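PDB 4HVT: post-proline cleaving enzyme from Rickettsia typhi, which is thought to act as a serine-type oligopeptidase of the prolyl oligopeptidase family, cutting peptides on the carboxyl side of proline residues. Local coordinates for residues Gln70-Pro74 and Arg436-Ser441; Val370-Val374 and Asn396-Gly400; Lys391-Gln395 and Val419-Tyr424; Glu408-Ile412 and Ile423-Lys428. Residue numbers count along the deposited sequence, not the author numbering.

Contact 1 (Gln70-Pro74 and Arg436-Ser441); sequences QRKTP and RKALYS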
loop_
_atom_site.group_PDB
_atom_site.type_symbol
_atom_site.label_atom_id
_atom_site.label_comp_id
_atom_site.label_asym_id
_atom_site.label_seq_id
_atom_site.Cartn_x
_atom_site.Cartn_y
_atom_site.Cartn_z
ATOM N N GLN A 70 10.656 21.464 -7.633
ATOM C CA GLN A 70 9.965 21.533 -8.914
ATOM C C GLN A 70 10.529 20.509 -9.928
ATOM O O GLN A 70 9.918 20.272 -10.960
ATOM C CB GLN A 70 10.052 22.960 -9.495
ATOM C CG GLN A 70 9.251 23.996 -8.716
ATOM C CD GLN A 70 7.786 23.646 -8.617
ATOM O OE1 GLN A 70 7.107 23.511 -9.634
ATOM N NE2 GLN A 70 7.280 23.470 -7.389
ATOM N N ARG A 71 11.675 19.900 -9.648
ATOM C CA ARG A 71 12.209 18.861 -10.544
ATOM C C ARG A 71 11.768 17.447 -10.170
ATOM O O ARG A 71 12.240 16.506 -10.755
ATOM C CB ARG A 71 13.741 18.946 -10.670
ATOM C CG ARG A 71 14.285 20.294 -11.126
ATOM C CD ARG A 71 15.815 20.361 -10.897
ATOM N NE ARG A 71 15.991 19.836 -9.554
ATOM C CZ ARG A 71 17.111 19.450 -8.946
ATOM N NH1 ARG A 71 18.342 19.609 -9.488
ATOM N NH2 ARG A 71 16.966 18.960 -7.701
ATOM N N LYS A 72 10.851 17.283 -9.215
ATOM C CA LYS A 72 10.247 15.921 -8.968
ATOM C C LYS A 72 9.652 15.338 -10.237
ATOM O O LYS A 72 9.108 16.079 -11.075
ATOM C CB LYS A 72 9.136 15.963 -7.914
ATOM C CG LYS A 72 9.599 16.269 -6.520
ATOM C CD LYS A 72 8.463 16.079 -5.500
ATOM C CE LYS A 72 7.345 17.077 -5.646
ATOM N NZ LYS A 72 6.339 16.931 -4.533
ATOM N N THR A 73 9.727 14.018 -10.373
ATOM C CA THR A 73 9.256 13.360 -11.579
ATOM C C THR A 73 7.752 13.289 -11.566
ATOM O O THR A 73 7.180 12.728 -10.596
ATOM C CB THR A 73 9.850 11.949 -11.694
ATOM O OG1 THR A 73 11.278 12.094 -11.789
ATOM C CG2 THR A 73 9.333 11.276 -12.935
ATOM N N PRO A 74 7.103 13.844 -12.624
ATOM C CA PRO A 74 5.625 13.791 -12.668
ATOM C C PRO A 74 5.115 12.497 -13.322
ATOM O O PRO A 74 4.927 12.431 -14.511
ATOM C CB PRO A 74 5.280 15.021 -13.517
ATOM C CG PRO A 74 6.418 15.122 -14.485
ATOM C CD PRO A 74 7.633 14.665 -13.726
ATOM N N ARG A 436 10.900 10.133 -20.271
ATOM C CA ARG A 436 11.410 11.047 -19.254
ATOM C C ARG A 436 12.495 10.407 -18.402
ATOM O O ARG A 436 12.361 9.278 -17.943
ATOM C CB ARG A 436 10.330 11.538 -18.272
ATOM C CG ARG A 436 9.161 12.321 -18.835
ATOM C CD ARG A 436 8.319 12.924 -17.723
ATOM N NE ARG A 436 9.033 14.015 -17.016
ATOM C CZ ARG A 436 9.133 15.276 -17.443
ATOM N NH1 ARG A 436 8.539 15.659 -18.555
ATOM N NH2 ARG A 436 9.863 16.180 -16.779
ATOM N N LYS A 437 13.555 11.174 -18.176
ATOM C CA LYS A 437 14.489 10.870 -17.103
ATOM C C LYS A 437 14.282 11.807 -15.923
ATOM O O LYS A 437 13.698 12.881 -16.056
ATOM C CB LYS A 437 15.918 10.958 -17.605
ATOM C CG LYS A 437 16.175 9.837 -18.611
ATOM C CD LYS A 437 17.602 9.417 -18.631
ATOM C CE LYS A 437 17.846 8.437 -19.759
ATOM N NZ LYS A 437 19.275 8.492 -20.209
ATOM N N ALA A 438 14.831 11.432 -14.772
ATOM C CA ALA A 438 14.793 12.312 -13.617
ATOM C C ALA A 438 15.451 13.652 -13.938
ATOM O O ALA A 438 16.510 13.689 -14.577
ATOM C CB ALA A 438 15.507 11.681 -12.426
ATOM N N LEU A 439 14.839 14.738 -13.499
ATOM C CA LEU A 439 15.435 16.057 -13.686
ATOM C C LEU A 439 16.328 16.432 -12.506
ATOM O O LEU A 439 17.135 17.340 -12.591
ATOM C CB LEU A 439 14.374 17.131 -13.831
ATOM C CG LEU A 439 13.419 16.993 -14.997
ATOM C CD1 LEU A 439 12.359 18.078 -14.962
ATOM C CD2 LEU A 439 14.194 17.027 -16.283
ATOM N N TYR A 440 16.169 15.727 -11.408
ATOM C CA TYR A 440 17.031 15.907 -10.267
ATOM C C TYR A 440 18.287 15.075 -10.417
ATOM O O TYR A 440 18.335 14.153 -11.199
ATOM C CB TYR A 440 16.305 15.529 -8.980
ATOM C CG TYR A 440 15.813 14.115 -8.914
ATOM C CD1 TYR A 440 16.641 13.084 -8.504
ATOM C CD2 TYR A 440 14.487 13.792 -9.254
ATOM C CE1 TYR A 440 16.166 11.767 -8.432
ATOM C CE2 TYR A 440 14.038 12.495 -9.188
ATOM C CZ TYR A 440 14.873 11.489 -8.770
ATOM O OH TYR A 440 14.317 10.209 -8.705
ATOM N N SER A 441 19.312 15.438 -9.639
ATOM C CA SER A 441 20.636 14.843 -9.764
ATOM C C SER A 441 20.877 13.812 -8.650
ATOM O O SER A 441 20.589 14.089 -7.477
ATOM C CB SER A 441 21.682 15.956 -9.692
ATOM O OG SER A 441 22.950 15.416 -9.423
HETATM O O HOH W 1 12.246 14.494 -12.528
#
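Two loops, 70-74 and 436-441, run roughly antiparallel (148° between end-to-end directions), held together by packing and one shared water. Arg71 comes first: its CB lies 3.7 Å from Leu439 CB, and the side chain runs on so that NH2 reaches Tyr440 CB at 3.7 Å, with that methylene over one face of the guanidinium. The charge is met by Asp69. Thr73 faces the gap, OG1 being 4.0 Å from Ala438 CA and 3.8 Å from Tyr440 CE2. In that gap water 1 donates to Arg71 O (2.7 Å), accepts from Leu439 N (2.8 Å) and bonds Thr73 OG1 (2.7 Å), bridging two loops that have no direct hydrogen bond between them. Pro74 CG lies over one face of the Arg436 guanidinium, and Pro74 CD is 3.6 Å from Arg436 NE, while Arg436 NH1 bonds the carbonyls of Tyr105 and Lys107. First and last blades thus meet without exchanging a strand, consistent with the unclosed ring of prolyl oligopeptidase propellers. The loop between helix 56-67 and strand 77-79 of the first blade lies against the chain leaving strand 432-436 of the last, helix 498-505 touching Arg71 and Lys72.

Contact 2 (Val370-Val374 and Asn396-Gly400); sequences VVAKV and NAIFG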
loop_
_atom_site.group_PDB
_atom_site.type_symbol
_atom_site.label_atom_id
_atom_site.label_comp_id
_atom_site.label_asym_id
_atom_site.label_seq_id
_atom_site.Cartn_x
_atom_site.Cartn_y
_atom_site.Cartn_z
ATOM N N VAL A 370 13.633 -11.614 -6.236
ATOM C CA VAL A 370 13.316 -10.193 -5.938
ATOM C C VAL A 370 13.954 -9.246 -6.936
ATOM O O VAL A 370 14.222 -8.108 -6.615
ATOM C CB VAL A 370 13.673 -9.799 -4.474
ATOM C CG1 VAL A 370 12.758 -8.689 -4.007
ATOM C CG2 VAL A 370 13.547 -10.977 -3.541
ATOM N N VAL A 371 14.141 -9.734 -8.165
ATOM C CA VAL A 371 14.533 -8.920 -9.314
ATOM C C VAL A 371 13.387 -8.982 -10.367
ATOM O O VAL A 371 12.933 -10.067 -10.754
ATOM C CB VAL A 371 15.809 -9.443 -9.987
ATOM C CG1 VAL A 371 16.179 -8.511 -11.127
ATOM C CG2 VAL A 371 16.938 -9.533 -8.976
ATOM N N ALA A 372 12.923 -7.832 -10.806
ATOM C CA ALA A 372 11.796 -7.793 -11.746
ATOM C C ALA A 372 12.126 -8.426 -13.112
ATOM O O ALA A 372 13.236 -8.244 -13.656
ATOM C CB ALA A 372 11.286 -6.374 -11.966
ATOM N N LYS A 373 11.145 -9.160 -13.602
ATOM C CA LYS A 373 11.191 -9.805 -14.928
ATOM C C LYS A 373 9.843 -9.591 -15.569
ATOM O O LYS A 373 8.806 -9.727 -14.904
ATOM C CB LYS A 373 11.450 -11.298 -14.776
ATOM C CG LYS A 373 12.739 -11.634 -14.016
ATOM C CD LYS A 373 14.023 -11.203 -14.758
ATOM C CE LYS A 373 15.248 -11.286 -13.854
ATOM N NZ LYS A 373 16.544 -10.935 -14.506
ATOM N N VAL A 374 9.851 -9.328 -16.870
ATOM C CA VAL A 374 8.634 -9.047 -17.605
ATOM C C VAL A 374 8.620 -9.752 -18.973
ATOM O O VAL A 374 9.613 -9.794 -19.681
ATOM C CB VAL A 374 8.510 -7.513 -17.839
ATOM C CG1 VAL A 374 7.231 -7.137 -18.578
ATOM C CG2 VAL A 374 8.542 -6.764 -16.531
ATOM N N ASN A 396 19.322 -5.326 -10.813
ATOM C CA ASN A 396 18.354 -5.306 -9.702
ATOM C C ASN A 396 17.081 -4.484 -10.033
ATOM O O ASN A 396 16.496 -3.788 -9.208
ATOM C CB ASN A 396 19.030 -4.816 -8.426
ATOM C CG ASN A 396 19.782 -5.933 -7.703
ATOM O OD1 ASN A 396 20.991 -5.955 -7.705
ATOM N ND2 ASN A 396 19.052 -6.888 -7.129
ATOM N N ALA A 397 16.609 -4.677 -11.242
ATOM C CA ALA A 397 15.488 -3.912 -11.781
ATOM C C ALA A 397 14.198 -4.077 -10.967
ATOM O O ALA A 397 13.913 -5.150 -10.433
ATOM C CB ALA A 397 15.221 -4.334 -13.208
ATOM N N ILE A 398 13.483 -2.959 -10.821
ATOM C CA ILE A 398 12.151 -2.907 -10.283
ATOM C C ILE A 398 11.302 -2.204 -11.333
ATOM O O ILE A 398 11.672 -1.116 -11.793
ATOM C CB ILE A 398 12.159 -2.065 -8.976
ATOM C CG1 ILE A 398 13.148 -2.660 -7.986
ATOM C CG2 ILE A 398 10.757 -1.869 -8.426
ATOM C CD1 ILE A 398 12.790 -4.025 -7.469
ATOM N N PHE A 399 10.186 -2.840 -11.680
ATOM C CA PHE A 399 9.298 -2.530 -12.796
ATOM C C PHE A 399 7.926 -2.091 -12.344
ATOM O O PHE A 399 7.328 -2.681 -11.450
ATOM C CB PHE A 399 9.174 -3.758 -13.686
ATOM C CG PHE A 399 8.309 -3.582 -14.908
ATOM C CD1 PHE A 399 8.847 -3.141 -16.099
ATOM C CD2 PHE A 399 6.966 -3.961 -14.875
ATOM C CE1 PHE A 399 8.040 -3.014 -17.252
ATOM C CE2 PHE A 399 6.171 -3.875 -15.998
ATOM C CZ PHE A 399 6.695 -3.385 -17.194
ATOM N N GLY A 400 7.403 -1.059 -13.006
ATOM C CA GLY A 400 6.043 -0.650 -12.816
ATOM C C GLY A 400 5.467 -0.130 -14.094
ATOM O O GLY A 400 6.218 0.199 -15.059
HETATM O O HOH W 2 16.137 -6.215 -7.322
#
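Between strand 371-374 and segment 396-400 there is a single direct hydrogen bond, from Ala372 N to Ala397 O (2.9 Å, 162°), just ahead of strand 398-400. The strands run in broadly the same sense but splay by 47°, with an axis separation of 6.1 Å, and beyond that bond the contact is made by side chains. Phe399 and Val374 do most of this. Both take chi1 t, and Phe399 has chi2 near 90°, which presents its ring face to Val374; Val374 CG2 sits 3.5 Å from the Phe399 ring centroid, 8° off the normal, a clean CH-pi contact. Ala372, small and directed toward the other strand, lets the backbones stay close: its CB is 3.8 Å from Phe399 CB. Val371, also t, straddles the loop, CG1 being 3.9 Å from Ala397 N and CG2 3.9 Å from Asn396 ND2. Asn396 adopts left-handed backbone angles (49°/42°) and its CB leads away, yet chi1 of -83° brings the amide back, where ND2 donates to water 2 (3.0 Å) and to Gln451 OE1. Water 2 in turn donates to Val370 O (2.8 Å). The m,m rotamer of Ile398 carries CD1 to 4.4 Å from Val370 O. Strands of two separate sheets facing each other through apolar side chains are what successive blades of a beta-propeller present, here the sixth and seventh of a prolyl oligopeptidase.

Contact 3 (Lys391-Gln395 and Val419-Tyr424); sequences KLPYQ and VPPTIY
The phenol of Tyr394 is the polar centre. Its OH donates to Pro420 O at 2.7 Å and is hydrogen-bonded to Thr422 OG1 at 2.8 Å. Tyr394 gets there from an extended backbone (-127°/145°) with chi1 -82° and chi2 65°, its CA 8.2 Å from Val419 CA. Just before it, Pro393 (-86°/45°) centres an inverse gamma turn, closed weakly by Tyr394 N to Leu392 O at 2.9 Å. Opposite, 419-424 is extended throughout and enters a strand at its C-terminal end. Thr422 (chi1 -64°) and Tyr424 (chi1 -52°, chi2 78°) both point toward the loop. Tyr424 OH comes to the ring edge, 3.6 Å from Tyr394 CE1, and 3.8 Å from Pro393 CG; Val419 (chi1 t) points its CB toward the loop, beside Tyr394. In a beta-propeller such a loop links the outer strand of one blade to the inner strand of the next, here reaching that next blade's third strand.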
loop_
_atom_site.group_PDB
_atom_site.type_symbol
_atom_site.label_atom_id
_atom_site.label_comp_id
_atom_site.label_asym_id
_atom_site.label_seq_id
_atom_site.Cartn_x
_atom_site.Cartn_y
_atom_site.Cartn_z
ATOM N N LYS A 391 13.358 -6.947 -22.041
ATOM C CA LYS A 391 14.645 -6.850 -21.336
ATOM C C LYS A 391 14.642 -5.546 -20.537
ATOM O O LYS A 391 14.237 -4.499 -21.055
ATOM C CB LYS A 391 15.792 -6.883 -22.390
ATOM N N LEU A 392 14.946 -5.621 -19.260
ATOM C CA LEU A 392 14.977 -4.434 -18.404
ATOM C C LEU A 392 16.422 -3.923 -18.227
ATOM O O LEU A 392 17.188 -4.599 -17.602
ATOM C CB LEU A 392 14.382 -4.804 -17.055
ATOM C CG LEU A 392 12.927 -5.313 -17.126
ATOM C CD1 LEU A 392 12.334 -5.545 -15.764
ATOM C CD2 LEU A 392 12.010 -4.409 -17.939
ATOM N N PRO A 393 16.751 -2.735 -18.735
ATOM C CA PRO A 393 18.165 -2.349 -18.714
ATOM C C PRO A 393 18.634 -1.684 -17.447
ATOM O O PRO A 393 19.389 -0.689 -17.496
ATOM C CB PRO A 393 18.258 -1.374 -19.892
ATOM C CG PRO A 393 16.962 -0.656 -19.853
ATOM C CD PRO A 393 15.937 -1.698 -19.393
ATOM N N TYR A 394 18.236 -2.248 -16.307
ATOM C CA TYR A 394 18.815 -1.916 -15.010
ATOM C C TYR A 394 19.281 -3.235 -14.298
ATOM O O TYR A 394 18.618 -4.295 -14.417
ATOM C CB TYR A 394 17.725 -1.247 -14.158
ATOM C CG TYR A 394 17.411 0.242 -14.312
ATOM C CD1 TYR A 394 16.875 0.766 -15.488
ATOM C CD2 TYR A 394 17.502 1.094 -13.211
ATOM C CE1 TYR A 394 16.532 2.123 -15.593
ATOM C CE2 TYR A 394 17.194 2.457 -13.315
ATOM C CZ TYR A 394 16.687 2.958 -14.500
ATOM O OH TYR A 394 16.354 4.312 -14.587
ATOM N N GLN A 395 20.383 -3.199 -13.547
ATOM C CA GLN A 395 20.664 -4.270 -12.573
ATOM C C GLN A 395 19.680 -4.192 -11.405
ATOM O O GLN A 395 19.262 -3.106 -11.026
ATOM C CB GLN A 395 22.085 -4.169 -11.994
ATOM C CG GLN A 395 23.187 -4.411 -13.016
ATOM C CD GLN A 395 23.262 -5.866 -13.459
ATOM O OE1 GLN A 395 23.216 -6.172 -14.658
ATOM N NE2 GLN A 395 23.350 -6.773 -12.489
ATOM N N VAL A 419 19.464 3.855 -8.643
ATOM C CA VAL A 419 19.353 4.491 -9.953
ATOM C C VAL A 419 17.934 5.067 -10.090
ATOM O O VAL A 419 16.983 4.315 -10.006
ATOM C CB VAL A 419 19.661 3.500 -11.112
ATOM C CG1 VAL A 419 19.529 4.247 -12.427
ATOM C CG2 VAL A 419 21.062 2.888 -10.955
ATOM N N PRO A 420 17.789 6.398 -10.289
ATOM C CA PRO A 420 16.454 6.955 -10.318
ATOM C C PRO A 420 15.604 6.345 -11.450
ATOM O O PRO A 420 16.145 5.930 -12.481
ATOM C CB PRO A 420 16.668 8.456 -10.577
ATOM C CG PRO A 420 18.026 8.727 -10.060
ATOM C CD PRO A 420 18.811 7.465 -10.294
ATOM N N PRO A 421 14.285 6.327 -11.244
ATOM C CA PRO A 421 13.397 5.758 -12.243
ATOM C C PRO A 421 13.467 6.509 -13.543
ATOM O O PRO A 421 13.621 7.767 -13.574
ATOM C CB PRO A 421 12.004 5.884 -11.632
ATOM C CG PRO A 421 12.277 6.008 -10.142
ATOM C CD PRO A 421 13.565 6.775 -10.045
ATOM N N THR A 422 13.449 5.731 -14.629
ATOM C CA THR A 422 13.247 6.253 -15.977
ATOM C C THR A 422 11.831 5.902 -16.398
ATOM O O THR A 422 11.328 4.795 -16.096
ATOM C CB THR A 422 14.235 5.649 -16.974
ATOM O OG1 THR A 422 15.577 6.034 -16.644
ATOM C CG2 THR A 422 13.965 6.128 -18.432
ATOM N N ILE A 423 11.167 6.838 -17.081
ATOM C CA ILE A 423 9.797 6.563 -17.628
ATOM C C ILE A 423 9.947 6.320 -19.114
ATOM O O ILE A 423 10.623 7.098 -19.837
ATOM C CB ILE A 423 8.827 7.730 -17.439
ATOM C CG1 ILE A 423 8.839 8.222 -15.976
ATOM C CG2 ILE A 423 7.396 7.331 -17.881
ATOM C CD1 ILE A 423 7.875 9.363 -15.699
ATOM N N TYR A 424 9.360 5.211 -19.575
ATOM C CA TYR A 424 9.373 4.819 -20.943
ATOM C C TYR A 424 7.974 4.776 -21.525
ATOM O O TYR A 424 7.042 4.433 -20.803
ATOM C CB TYR A 424 10.003 3.450 -21.113
ATOM C CG TYR A 424 11.334 3.231 -20.505
ATOM C CD1 TYR A 424 11.477 2.992 -19.144
ATOM C CD2 TYR A 424 12.495 3.215 -21.297
ATOM C CE1 TYR A 424 12.726 2.746 -18.604
ATOM C CE2 TYR A 424 13.705 2.982 -20.751
ATOM C CZ TYR A 424 13.835 2.782 -19.406
ATOM O OH TYR A 424 15.107 2.544 -18.850
#

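Contact 4 (Glu408-Ile412 and Ile423-Lys428); sequences EEALI and IYLWVK
Build an antiparallel hairpin from strands 410-412 and 423-426, axes 4.6 Å apart at 148°. Residues 409-412 and 423-426 are extended; Glu408 (-69°/-36°) and Lys428 (-70°/-20°) depart from this. Ala410 opposite Trp426 and Ile412 opposite Tyr424 are hydrogen-bonded pairs (CA-CA 5.1 and 5.0 Å); Leu411 opposite Leu425 is non-hydrogen-bonded (4.9 Å). Trp426 N to Ala410 O, Ile412 N to Tyr424 O and Tyr424 N to Ile412 O are each 2.8 Å; Ala410 N to Trp426 O is weak at 3.4 Å. On one face the small Ala410 leaves room for Trp426 CB (4.1 Å from Ala410 CB), from which the indole leads away (chi1 t, chi2 -102°). Ile412 (chi1 -85°, chi2 56°) lies between Trp426 CB (CD1 at 4.1 Å) and the Tyr424 ring (m, chi2 78°; Ile412 CG2 to Tyr424 CD1 4.1 Å). On the other, Leu411 (m,t) puts CD2 4.0 Å from both Leu425 CD1 (t,p) and Ile423 CG2 (m,t). Glu409 (m,t) extends over Leu425, OE1 to CD1 4.0 Å. Water 3 joins Glu408 O (3.1 Å) to Trp426 NE1 (2.8 Å), and Glu408 pairs with Lys359. This hairpin forms the middle of its blade, flanked by strands 398-402 and 432-436; Tyr105 of helix 102-105 packs on Leu411 and Ile423, while Phe363 of strand 362-368 meets the Trp426 ring edge-to-face.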
loop_
_atom_site.group_PDB
_atom_site.type_symbol
_atom_site.label_atom_id
_atom_site.label_comp_id
_atom_site.label_asym_id
_atom_site.label_seq_id
_atom_site.Cartn_x
_atom_site.Cartn_y
_atom_site.Cartn_z
ATOM N N GLU A 408 -3.462 1.615 -26.905
ATOM C CA GLU A 408 -2.277 0.946 -27.455
ATOM C C GLU A 408 -0.968 1.289 -26.706
ATOM O O GLU A 408 -0.131 0.441 -26.602
ATOM C CB GLU A 408 -2.084 1.330 -28.933
ATOM C CG GLU A 408 -3.198 0.698 -29.762
ATOM C CD GLU A 408 -3.239 1.125 -31.198
ATOM O OE1 GLU A 408 -2.828 2.267 -31.497
ATOM O OE2 GLU A 408 -3.712 0.304 -32.025
ATOM N N GLU A 409 -0.838 2.525 -26.238
ATOM C CA GLU A 409 0.359 3.010 -25.564
ATOM C C GLU A 409 0.213 2.961 -24.045
ATOM O O GLU A 409 -0.873 2.988 -23.491
ATOM C CB GLU A 409 0.696 4.431 -25.999
ATOM C CG GLU A 409 1.036 4.507 -27.479
ATOM C CD GLU A 409 1.498 5.910 -27.936
ATOM O OE1 GLU A 409 1.132 6.950 -27.343
ATOM O OE2 GLU A 409 2.219 5.962 -28.941
ATOM N N ALA A 410 1.348 2.929 -23.371
ATOM C CA ALA A 410 1.409 2.746 -21.920
ATOM C C ALA A 410 2.690 3.430 -21.409
ATOM O O ALA A 410 3.605 3.663 -22.192
ATOM C CB ALA A 410 1.443 1.261 -21.566
ATOM N N LEU A 411 2.722 3.733 -20.131
ATOM C CA LEU A 411 3.918 4.276 -19.472
ATOM C C LEU A 411 4.508 3.277 -18.522
ATOM O O LEU A 411 3.799 2.733 -17.642
ATOM C CB LEU A 411 3.652 5.587 -18.765
ATOM C CG LEU A 411 3.246 6.738 -19.708
ATOM C CD1 LEU A 411 2.704 7.911 -18.931
ATOM C CD2 LEU A 411 4.419 7.166 -20.601
ATOM N N ILE A 412 5.798 3.036 -18.688
ATOM C CA ILE A 412 6.539 2.012 -17.940
ATOM C C ILE A 412 7.552 2.756 -17.075
ATOM O O ILE A 412 8.159 3.711 -17.565
ATOM C CB ILE A 412 7.256 1.030 -18.916
ATOM C CG1 ILE A 412 6.318 -0.137 -19.400
ATOM C CG2 ILE A 412 8.432 0.353 -18.260
ATOM C CD1 ILE A 412 5.091 0.329 -20.018
ATOM N N ILE A 423 11.167 6.838 -17.081
ATOM C CA ILE A 423 9.797 6.563 -17.628
ATOM C C ILE A 423 9.947 6.320 -19.114
ATOM O O ILE A 423 10.623 7.098 -19.837
ATOM C CB ILE A 423 8.827 7.730 -17.439
ATOM C CG1 ILE A 423 8.839 8.222 -15.976
ATOM C CG2 ILE A 423 7.396 7.331 -17.881
ATOM C CD1 ILE A 423 7.875 9.363 -15.699
ATOM N N TYR A 424 9.360 5.211 -19.575
ATOM C CA TYR A 424 9.373 4.819 -20.943
ATOM C C TYR A 424 7.974 4.776 -21.525
ATOM O O TYR A 424 7.042 4.433 -20.803
ATOM C CB TYR A 424 10.003 3.450 -21.113
ATOM C CG TYR A 424 11.334 3.231 -20.505
ATOM C CD1 TYR A 424 11.477 2.992 -19.144
ATOM C CD2 TYR A 424 12.495 3.215 -21.297
ATOM C CE1 TYR A 424 12.726 2.746 -18.604
ATOM C CE2 TYR A 424 13.705 2.982 -20.751
ATOM C CZ TYR A 424 13.835 2.782 -19.406
ATOM O OH TYR A 424 15.107 2.544 -18.850
ATOM N N LEU A 425 7.839 5.161 -22.800
ATOM C CA LEU A 425 6.619 5.038 -23.522
ATOM C C LEU A 425 6.649 3.713 -24.256
ATOM O O LEU A 425 7.560 3.421 -25.028
ATOM C CB LEU A 425 6.463 6.146 -24.529
ATOM C CG LEU A 425 5.199 6.177 -25.395
ATOM C CD1 LEU A 425 3.954 6.443 -24.533
ATOM C CD2 LEU A 425 5.357 7.252 -26.464
ATOM N N TRP A 426 5.627 2.903 -24.038
ATOM C CA TRP A 426 5.420 1.729 -24.873
ATOM C C TRP A 426 4.652 2.168 -26.095
ATOM O O TRP A 426 3.516 2.592 -25.999
ATOM C CB TRP A 426 4.626 0.671 -24.081
ATOM C CG TRP A 426 4.282 -0.598 -24.837
ATOM C CD1 TRP A 426 3.045 -0.899 -25.385
ATOM C CD2 TRP A 426 5.116 -1.741 -25.082
ATOM N NE1 TRP A 426 3.075 -2.164 -25.948
ATOM C CE2 TRP A 426 4.325 -2.691 -25.805
ATOM C CE3 TRP A 426 6.454 -2.050 -24.803
ATOM C CZ2 TRP A 426 4.817 -3.952 -26.174
ATOM C CZ3 TRP A 426 6.949 -3.279 -25.183
ATOM C CH2 TRP A 426 6.122 -4.230 -25.874
ATOM N N VAL A 427 5.278 2.021 -27.248
ATOM C CA VAL A 427 4.732 2.510 -28.504
ATOM C C VAL A 427 4.039 1.390 -29.249
ATOM O O VAL A 427 4.130 0.197 -28.904
ATOM C CB VAL A 427 5.785 3.228 -29.373
ATOM C CG1 VAL A 427 6.269 4.454 -28.617
ATOM C CG2 VAL A 427 6.925 2.313 -29.699
ATOM N N LYS A 428 3.309 1.788 -30.265
ATOM C CA LYS A 428 2.389 0.861 -30.929
ATOM C C LYS A 428 3.099 -0.220 -31.716
ATOM O O LYS A 428 2.482 -1.245 -32.003
ATOM C CB LYS A 428 1.418 1.576 -31.867
ATOM C CG LYS A 428 1.081 3.008 -31.485
ATOM C CD LYS A 428 0.382 3.717 -32.639
ATOM C CE LYS A 428 1.299 3.951 -33.826
ATOM N NZ LYS A 428 0.514 4.187 -35.064
HETATM O O HOH W 3 0.503 -2.537 -27.021
#

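All four contacts gather round the seventh propeller blade, strands 398-402, 410-415, 422-426 and 432-436. Contact 2 joins its inner strand to the sixth blade; contact 3, its centre about 9 Å from that of contact 2, interleaves with it along the chain, and Leu392 packs against Ala372 and Phe399. Contact 4 is the blade's own central hairpin, sharing Ile423 and Tyr424 with contact 3 and touching contact 2 through Ile412 and Phe399. Contact 1, its centre about 21 Å from that of contact 2, encloses the others in sequence and touches contacts 3 and 4 at Ile423, through Thr73 and a probable Arg436 O to Ile423 N hydrogen bond. The last blade thus meets the sixth and the first.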